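PDB 2F2B: aquaporin AqpM from Methanothermobacter marburgensis str. Marburg, which forms a membrane channel that lets water cross in both directions in response to osmotic changes and also passes some glycerol. Local coordinates for residues I13-L18 with L109-G114; I81-T86 with L198-T203; G133-F138 with S223-G228; L148-G153 with I227-G232. All coordinates share one frame; numbering follows the deposited sequence.

Contact 1. Residues I13-L18 with L109-G114; sequences IGTFIL and LGAAFG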
# COMPACT_ATOMS: atom_id res chain seq x y z
N ILE A 13 4.92 -17.26 18.63
CA ILE A 13 5.01 -17.29 17.17
C ILE A 13 4.70 -15.92 16.56
O ILE A 13 5.41 -15.45 15.68
CB ILE A 13 4.04 -18.34 16.58
CG1 ILE A 13 4.51 -19.75 16.97
CG2 ILE A 13 3.96 -18.21 15.06
CD1 ILE A 13 3.51 -20.84 16.65
N GLY A 14 3.63 -15.29 17.05
CA GLY A 14 3.24 -13.99 16.53
C GLY A 14 4.29 -12.92 16.73
O GLY A 14 4.54 -12.11 15.84
N THR A 15 4.91 -12.90 17.90
CA THR A 15 5.93 -11.89 18.17
C THR A 15 7.21 -12.22 17.41
O THR A 15 7.94 -11.32 16.99
CB THR A 15 6.21 -11.77 19.68
OG1 THR A 15 4.96 -11.72 20.38
CG2 THR A 15 6.98 -10.49 19.97
N PHE A 16 7.47 -13.51 17.21
CA PHE A 16 8.63 -13.95 16.45
C PHE A 16 8.47 -13.39 15.03
O PHE A 16 9.41 -12.83 14.46
CB PHE A 16 8.67 -15.50 16.42
CG PHE A 16 9.71 -16.08 15.50
CD1 PHE A 16 9.56 -16.02 14.12
CD2 PHE A 16 10.83 -16.72 16.01
CE1 PHE A 16 10.51 -16.58 13.26
CE2 PHE A 16 11.79 -17.29 15.17
CZ PHE A 16 11.63 -17.21 13.79
N ILE A 17 7.28 -13.55 14.47
CA ILE A 17 6.97 -13.07 13.12
C ILE A 17 7.12 -11.56 13.03
O ILE A 17 7.74 -11.04 12.09
CB ILE A 17 5.54 -13.48 12.71
CG1 ILE A 17 5.49 -15.00 12.47
CG2 ILE A 17 5.10 -12.71 11.46
CD1 ILE A 17 4.09 -15.57 12.37
N LEU A 18 6.55 -10.86 14.00
CA LEU A 18 6.62 -9.40 14.03
C LEU A 18 8.06 -8.90 13.95
O LEU A 18 8.38 -8.02 13.15
CB LEU A 18 5.94 -8.89 15.31
CG LEU A 18 5.76 -7.38 15.51
CD1 LEU A 18 4.60 -7.13 16.48
CD2 LEU A 18 7.05 -6.78 16.04
N LEU A 109 10.17 -13.76 24.65
CA LEU A 109 10.90 -14.91 24.12
C LEU A 109 10.76 -14.99 22.60
O LEU A 109 11.74 -15.24 21.89
CB LEU A 109 10.38 -16.20 24.76
CG LEU A 109 10.68 -16.38 26.25
CD1 LEU A 109 10.01 -17.65 26.76
CD2 LEU A 109 12.19 -16.46 26.46
N GLY A 110 9.55 -14.78 22.10
CA GLY A 110 9.32 -14.83 20.67
C GLY A 110 10.12 -13.77 19.93
O GLY A 110 10.68 -14.04 18.87
N ALA A 111 10.18 -12.57 20.50
CA ALA A 111 10.92 -11.47 19.89
C ALA A 111 12.41 -11.79 19.85
O ALA A 111 13.09 -11.53 18.85
CB ALA A 111 10.69 -10.19 20.67
N ALA A 112 12.93 -12.35 20.94
CA ALA A 112 14.35 -12.70 21.00
C ALA A 112 14.69 -13.77 19.96
O ALA A 112 15.71 -13.67 19.28
CB ALA A 112 14.71 -13.19 22.41
N PHE A 113 13.84 -14.78 19.84
CA PHE A 113 14.09 -15.85 18.88
C PHE A 113 13.92 -15.35 17.44
O PHE A 113 14.66 -15.75 16.54
CB PHE A 113 13.14 -17.03 19.13
CG PHE A 113 13.58 -18.32 18.50
CD1 PHE A 113 12.67 -19.13 17.84
CD2 PHE A 113 14.91 -18.74 18.59
CE1 PHE A 113 13.06 -20.34 17.27
CE2 PHE A 113 15.32 -19.95 18.02
CZ PHE A 113 14.39 -20.75 17.36
N GLY A 114 12.94 -14.48 17.22
CA GLY A 114 12.73 -13.95 15.88
C GLY A 114 13.94 -13.20 15.38
O GLY A 114 14.37 -13.35 14.23
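Phe16 of helix 4-33 lays its ring against the backbone of Gly114 on helix 100-122; Phe16 CA and Gly114 CA, the closest pair of CA atoms between the segments, stand 4.1 Å apart. Gly114 CA sits over the face of the Phe16 ring in a CH-pi contact, 3.6 Å from its centroid. One turn earlier on the same helix, Gly110 turns its carbonyl to the partner, and Phe16 CA approaches Gly110 O at 3.2 Å in a CA-H...O contact. Gly110 and Gly114 thus form a GxxxG motif whose bare surface brings the axes of the two segments to 6.9 Å in a right-handed crossing of -40°. On the inner side Thr15 CG2, anti to its backbone N, meets Ala111 CB at 3.8 Å, while Thr15 OG1 turns back to Glu11 O of its own helix. The outer side is looser: Phe113 lies on the surface and meets only one side of the Phe16 ring, Phe113 CD1 3.4 Å from Phe16 CE2, in an oblique pair (planes at 59°) that is neither stack nor edge-to-face. Phe16 also packs on Val152 of a neighbouring subunit; Thr15 faces inward to Ile81 and to Ala201 of helix 200-214, and Ile17 leans on helix 52-73.

Contact 2. Residues I81-T86 with L198-T203; sequences INPAVT and LNPART. With GOL (glycerol), chain B.
Asn82 ND2 is held by two acceptors: it donates to Leu198 O across the contact at 2.8 Å and to O2 of a bound glycerol at 3.1 Å. Asn199 answers it from the other loop, its ND2 giving one hydrogen to Ile81 O at 2.9 Å, in the carbonyl plane on a lone pair, and the other to glycerol O3 in a nearly straight bond of 172°. Each asparagine has CG anti to its backbone N, and the two amides meet tip to tip with planes only 9° apart, stacked. Their oxygens are used as N-caps. Ala84 N bonds to Asn82 OD1 and Arg202 N to Asn199 OD1, both from above the carbonyl plane, Arg202 N more steeply; Ala201 N adds a weak bond to Asn199 OD1. Both amides are therefore fixed in rotation, with each oxygen turned to its own helix start and each NH2 shared between the opposite loop's carbonyl and the glycerol. These are the two NPA motifs of the aquaporin fold, meeting at mid-channel; the paired helix N-termini probably make the site electropositive, consistent with water passage without protons. Behind the amides the prolines interlock, Pro83 CD lying 3.6 Å from Ala201 CB and 3.9 Å from Pro200 CD. Helix 4-33 flanks Ile81 and Asn199 through Leu18, helix 100-122 flanks Pro83 and Ala201, and Pro229 of helix 224-243 backs Ala84 and Pro200.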
# COMPACT_ATOMS: atom_id res chain seq x y z
N ILE A 81 0.72 -9.91 20.83
CA ILE A 81 2.12 -9.81 20.40
C ILE A 81 2.78 -8.48 20.74
O ILE A 81 3.67 -8.00 20.03
CB ILE A 81 2.27 -10.12 18.88
CG1 ILE A 81 1.50 -9.09 18.04
CG2 ILE A 81 1.74 -11.53 18.60
CD1 ILE A 81 1.70 -9.26 16.53
N ASN A 82 2.38 -7.92 21.88
CA ASN A 82 2.87 -6.63 22.34
C ASN A 82 2.52 -6.47 23.83
O ASN A 82 1.35 -6.40 24.19
CB ASN A 82 2.17 -5.53 21.54
CG ASN A 82 2.69 -4.15 21.86
OD1 ASN A 82 3.25 -3.90 22.93
ND2 ASN A 82 2.49 -3.22 20.92
N PRO A 83 3.53 -6.41 24.71
CA PRO A 83 3.27 -6.25 26.15
C PRO A 83 2.40 -5.03 26.47
O PRO A 83 1.61 -5.07 27.41
CB PRO A 83 4.67 -6.14 26.74
CG PRO A 83 5.48 -7.02 25.83
CD PRO A 83 4.97 -6.63 24.46
N ALA A 84 2.57 -3.96 25.71
CA ALA A 84 1.78 -2.75 25.94
C ALA A 84 0.30 -2.96 25.63
O ALA A 84 -0.57 -2.36 26.27
CB ALA A 84 2.34 -1.59 25.11
N VAL A 85 0.00 -3.81 24.65
CA VAL A 85 -1.38 -4.10 24.29
C VAL A 85 -2.01 -4.97 25.38
O VAL A 85 -3.14 -4.74 25.81
CB VAL A 85 -1.47 -4.82 22.93
CG1 VAL A 85 -2.90 -5.33 22.69
CG2 VAL A 85 -1.06 -3.87 21.81
N THR A 86 -1.25 -5.97 25.82
CA THR A 86 -1.72 -6.87 26.88
C THR A 86 -2.05 -6.06 28.13
O THR A 86 -3.11 -6.25 28.74
CB THR A 86 -0.64 -7.93 27.21
OG1 THR A 86 -0.37 -8.72 26.05
CG2 THR A 86 -1.12 -8.86 28.34
N LEU A 198 6.65 1.08 19.73
CA LEU A 198 5.26 0.89 20.18
C LEU A 198 5.11 -0.46 20.86
O LEU A 198 3.99 -0.85 21.20
CB LEU A 198 4.30 0.92 18.98
CG LEU A 198 4.54 1.89 17.83
CD1 LEU A 198 3.44 1.69 16.77
CD2 LEU A 198 4.54 3.33 18.34
N ASN A 199 6.22 -1.13 21.12
CA ASN A 199 6.17 -2.49 21.63
C ASN A 199 7.43 -2.88 22.43
O ASN A 199 8.50 -3.03 21.86
CB ASN A 199 6.05 -3.38 20.39
CG ASN A 199 5.79 -4.83 20.70
OD1 ASN A 199 6.30 -5.38 21.68
ND2 ASN A 199 5.01 -5.47 19.85
N PRO A 200 7.29 -3.07 23.75
CA PRO A 200 8.45 -3.44 24.57
C PRO A 200 9.18 -4.71 24.13
O PRO A 200 10.40 -4.80 24.24
CB PRO A 200 7.86 -3.57 25.98
CG PRO A 200 6.72 -2.57 25.95
CD PRO A 200 6.10 -2.85 24.59
N ALA A 201 8.44 -5.69 23.63
CA ALA A 201 9.05 -6.95 23.18
C ALA A 201 9.78 -6.76 21.86
O ALA A 201 10.88 -7.30 21.66
CB ALA A 201 7.97 -8.04 23.05
N ARG A 202 9.18 -6.00 20.95
CA ARG A 202 9.78 -5.74 19.64
C ARG A 202 11.12 -5.02 19.78
O ARG A 202 11.97 -5.09 18.89
CB ARG A 202 8.80 -4.92 18.78
CG ARG A 202 9.38 -4.38 17.47
CD ARG A 202 9.85 -2.95 17.65
NE ARG A 202 10.38 -2.36 16.42
CZ ARG A 202 11.63 -2.51 15.98
NH1 ARG A 202 12.49 -3.24 16.68
NH2 ARG A 202 12.02 -1.92 14.86
N THR A 203 11.31 -4.33 20.90
CA THR A 203 12.57 -3.64 21.14
C THR A 203 13.53 -4.58 21.87
O THR A 203 14.72 -4.63 21.58
CB THR A 203 12.38 -2.36 21.99
OG1 THR A 203 11.59 -1.41 21.24
CG2 THR A 203 13.73 -1.72 22.32
C1 GOL B . 1.06 -5.05 16.80
O1 GOL B . -0.27 -5.94 16.63
C2 GOL B . 1.45 -4.40 17.97
O2 GOL B . 0.45 -4.36 18.85
C3 GOL B . 2.60 -4.04 17.89
O3 GOL B . 4.03 -3.79 17.35

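Contact 3. Residues G133-F138 with S223-G228; sequences GATAPF and SIYVIG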
# COMPACT_ATOMS: atom_id res chain seq x y z
N GLY A 133 17.60 -3.91 13.28
CA GLY A 133 16.43 -3.05 13.37
C GLY A 133 16.08 -2.61 14.78
O GLY A 133 14.90 -2.39 15.09
N ALA A 134 17.08 -2.47 15.65
CA ALA A 134 16.82 -2.04 17.02
C ALA A 134 16.35 -0.59 17.05
O ALA A 134 16.84 0.25 16.30
CB ALA A 134 18.09 -2.20 17.87
N THR A 135 15.39 -0.30 17.92
CA THR A 135 14.86 1.06 18.04
C THR A 135 15.64 1.89 19.06
O THR A 135 15.85 1.46 20.19
CB THR A 135 13.37 1.05 18.48
OG1 THR A 135 13.24 0.33 19.71
CG2 THR A 135 12.50 0.38 17.41
N ALA A 136 16.06 3.08 18.64
CA ALA A 136 16.79 4.00 19.52
C ALA A 136 16.58 5.42 19.02
O ALA A 136 16.30 5.63 17.84
CB ALA A 136 18.29 3.65 19.52
N PRO A 137 16.70 6.42 19.91
CA PRO A 137 16.51 7.80 19.47
C PRO A 137 17.45 8.13 18.31
O PRO A 137 18.62 7.76 18.33
CB PRO A 137 16.83 8.61 20.73
CG PRO A 137 16.42 7.69 21.84
CD PRO A 137 16.95 6.35 21.36
N PHE A 138 16.93 8.81 17.30
CA PHE A 138 17.74 9.18 16.15
C PHE A 138 18.60 10.41 16.48
O PHE A 138 18.43 11.03 17.52
CB PHE A 138 16.85 9.42 14.93
CG PHE A 138 16.56 8.16 14.16
CD1 PHE A 138 15.88 7.09 14.76
CD2 PHE A 138 17.01 8.01 12.85
CE1 PHE A 138 15.67 5.90 14.06
CE2 PHE A 138 16.80 6.82 12.14
CZ PHE A 138 16.13 5.76 12.75
N SER A 223 14.16 1.91 28.77
CA SER A 223 13.04 2.46 29.53
C SER A 223 12.09 3.27 28.64
O SER A 223 10.89 3.33 28.89
CB SER A 223 13.55 3.33 30.69
OG SER A 223 14.36 4.39 30.23
N ILE A 224 12.63 3.88 27.59
CA ILE A 224 11.82 4.66 26.66
C ILE A 224 10.76 3.76 26.03
O ILE A 224 9.59 4.13 25.92
CB ILE A 224 12.68 5.23 25.51
CG1 ILE A 224 13.62 6.31 26.04
CG2 ILE A 224 11.79 5.77 24.39
CD1 ILE A 224 14.65 6.77 25.03
N TYR A 225 11.20 2.58 25.62
CA TYR A 225 10.36 1.61 24.94
C TYR A 225 9.52 0.70 25.83
O TYR A 225 8.84 -0.21 25.35
CB TYR A 225 11.24 0.81 23.98
CG TYR A 225 11.99 1.74 23.07
CD1 TYR A 225 11.33 2.42 22.05
CD2 TYR A 225 13.35 2.03 23.28
CE1 TYR A 225 11.98 3.38 21.27
CE2 TYR A 225 14.01 2.98 22.51
CZ TYR A 225 13.32 3.65 21.51
OH TYR A 225 13.96 4.61 20.76
N VAL A 226 9.59 0.95 27.14
CA VAL A 226 8.80 0.19 28.09
C VAL A 226 7.74 1.17 28.61
O VAL A 226 6.54 0.93 28.48
CB VAL A 226 9.64 -0.31 29.28
CG1 VAL A 226 8.74 -0.99 30.31
CG2 VAL A 226 10.70 -1.29 28.79
N ILE A 227 8.21 2.28 29.17
CA ILE A 227 7.31 3.29 29.73
C ILE A 227 6.46 3.98 28.66
O ILE A 227 5.25 4.12 28.82
CB ILE A 227 8.11 4.37 30.49
CG1 ILE A 227 8.96 3.72 31.59
CG2 ILE A 227 7.15 5.38 31.12
CD1 ILE A 227 9.86 4.68 32.33
N GLY A 228 7.10 4.40 27.57
CA GLY A 228 6.37 5.08 26.51
C GLY A 228 5.17 4.30 25.99
O GLY A 228 4.04 4.79 26.03
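Ile224 of helix 224-243 reaches the loop through the end of its longer branch, where CD1 meets Pro137 CG tip to tip at 3.8 Å. Its other branch turns to the neighbouring side chain: CG2 lies 3.8 Å above the plane of the Tyr225 ring, over the centre. Thr135 takes the opposite face, so the ring is clamped between an isoleucine of its own helix and a threonine of the loop. Thr135 OG1, set between the backbone N and the carbonyl carbon (chi1 56°), stands 3.5 Å above the plane of the Tyr225 ring, and Thr135 CB makes a CH-pi contact 4.2 Å from the ring centroid. The loop, which follows helix 125-128 and precedes helix 143-166, is predicted to be extracellular; in aquaporins this connection folds toward the pore mouth. Here Thr135 OG1 is hydrogen-bonded to Thr203 OG1, and Gly133 O binds Arg202, the arginine following the second NPA motif, a position that belongs to the selectivity filter in this family. At the end of Tyr225 the OH pushes under the loop backbone, 3.1 Å from Ala136 CA and 3.5 Å from Pro137 CD. Its hydrogen bond is with Ser194 O, while Thr135 O, 3.3 Å from Tyr225 CE2, is bonded to Tyr207. The carbonyl of Tyr225 has no N-H to receive from Pro229, one turn on, and Pro200 CG packs against Tyr225 O at 3.2 Å.

Contact 4. Residues L148-G153 with I227-G232; sequences LAEVVG and IGPIVG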
# COMPACT_ATOMS: atom_id res chain seq x y z
N LEU A 148 8.07 10.81 24.25
CA LEU A 148 6.81 11.42 23.82
C LEU A 148 6.33 10.78 22.52
O LEU A 148 5.13 10.54 22.35
CB LEU A 148 6.99 12.94 23.63
CG LEU A 148 5.76 13.74 23.19
CD1 LEU A 148 4.63 13.55 24.19
CD2 LEU A 148 6.12 15.22 23.08
N ALA A 149 7.25 10.50 21.61
CA ALA A 149 6.90 9.87 20.33
C ALA A 149 6.27 8.50 20.56
O ALA A 149 5.25 8.16 19.95
CB ALA A 149 8.13 9.74 19.45
N GLU A 150 6.87 7.71 21.44
CA GLU A 150 6.35 6.37 21.73
C GLU A 150 4.97 6.44 22.40
O GLU A 150 4.11 5.60 22.15
CB GLU A 150 7.34 5.60 22.61
CG GLU A 150 8.63 5.23 21.87
CD GLU A 150 8.42 4.20 20.76
OE1 GLU A 150 9.14 4.26 19.74
OE2 GLU A 150 7.54 3.33 20.92
N VAL A 151 4.75 7.44 23.25
CA VAL A 151 3.45 7.58 23.89
C VAL A 151 2.37 7.89 22.85
O VAL A 151 1.32 7.24 22.83
CB VAL A 151 3.44 8.71 24.95
CG1 VAL A 151 2.01 8.96 25.44
CG2 VAL A 151 4.33 8.32 26.12
N VAL A 152 2.61 8.88 22.00
CA VAL A 152 1.63 9.27 20.99
C VAL A 152 1.40 8.14 19.98
O VAL A 152 0.26 7.83 19.63
CB VAL A 152 2.07 10.55 20.23
CG1 VAL A 152 1.01 10.95 19.20
CG2 VAL A 152 2.28 11.69 21.23
N GLY A 153 2.48 7.52 19.53
CA GLY A 153 2.35 6.42 18.58
C GLY A 153 1.58 5.24 19.15
O GLY A 153 0.69 4.70 18.49
N ILE A 227 8.21 2.28 29.17
CA ILE A 227 7.31 3.29 29.73
C ILE A 227 6.46 3.98 28.66
O ILE A 227 5.25 4.12 28.82
CB ILE A 227 8.11 4.37 30.49
CG1 ILE A 227 8.96 3.72 31.59
CG2 ILE A 227 7.15 5.38 31.12
CD1 ILE A 227 9.86 4.68 32.33
N GLY A 228 7.10 4.40 27.57
CA GLY A 228 6.37 5.08 26.51
C GLY A 228 5.17 4.30 25.99
O GLY A 228 4.04 4.79 26.03
N PRO A 229 5.39 3.08 25.48
CA PRO A 229 4.28 2.27 24.96
C PRO A 229 3.22 1.94 26.00
O PRO A 229 2.02 2.03 25.73
CB PRO A 229 4.99 1.03 24.43
CG PRO A 229 6.31 1.58 23.96
CD PRO A 229 6.69 2.49 25.11
N ILE A 230 3.64 1.56 27.20
CA ILE A 230 2.67 1.22 28.23
C ILE A 230 1.80 2.42 28.61
O ILE A 230 0.59 2.29 28.74
CB ILE A 230 3.37 0.63 29.48
CG1 ILE A 230 3.99 -0.72 29.12
CG2 ILE A 230 2.36 0.46 30.61
CD1 ILE A 230 4.78 -1.37 30.26
N VAL A 231 2.42 3.58 28.76
CA VAL A 231 1.67 4.79 29.11
C VAL A 231 0.69 5.15 27.99
O VAL A 231 -0.48 5.44 28.24
CB VAL A 231 2.62 5.98 29.37
CG1 VAL A 231 1.82 7.27 29.48
CG2 VAL A 231 3.40 5.73 30.66
N GLY A 232 1.18 5.14 26.75
CA GLY A 232 0.32 5.46 25.63
C GLY A 232 -0.85 4.50 25.51
O GLY A 232 -1.98 4.92 25.27
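Val151 is wedged between Gly228 and Gly232 of helix 224-243, and more of its surface is buried by the contact than that of any other residue. Its two methyls divide the work. CG1, anti to the backbone N (chi1 172°), lies 3.9 Å from Gly232 CA, and CG2 reaches Gly228 O at 3.5 Å, with Val231 CG1 farther off at the margin. The backbones meet as well: Val151 CA points its hydrogen at Gly228 O over 3.6 Å, and Gly232 CA returns the contact to Val151 O at 3.5 Å. Gly228 and Gly232 make a GxxxG surface, and the axes of the two segments come within 7.2 Å in a right-handed crossing of -33°. On the inner side, Glu150 reaches toward the loop of the second NPA motif. Its chain bends at chi2 (-68°) and crosses Pro229 obliquely, CB 4.0 Å from Pro229 CD and OE2 3.7 Å from Pro229 CG; the proline ring, at a kink in its helix, gives the carboxylate only apolar contact. The polar partners of that carboxylate lie elsewhere, with OE2 on Leu198 N and OE1 on Ser197 N and Ser194 OG. The two segments are thus joined without a conventional hydrogen bond, by close fit and CA-H...O contacts, while the buried Glu150, gripped by two backbone N-H groups, probably carries a negative charge and orients the NPA loop.

How the contacts relate
Contact 2 is the core of the set, wholly buried near the centre of the chain, and it alone is joined across its segments by conventional hydrogen bonds. Contacts 1 and 4 lie on opposite sides of that centre, about 21 Å apart between centres, and share a backbone chemistry of GxxxG faces and CA-H...O contacts, to which contact 1 adds aromatic rings and contact 4 a buried carboxylate. Helix 4-33 beside contact 1 and the back of helix 143-166 in contact 4 meet other subunits. Both contacts touch contact 2. Contact 3, nearer the extracellular side, joins a loop to a helix by aromatic and apolar packing; it shares helix 224-243 with contact 4 and is tied to contact 2 through Thr203 and Arg202.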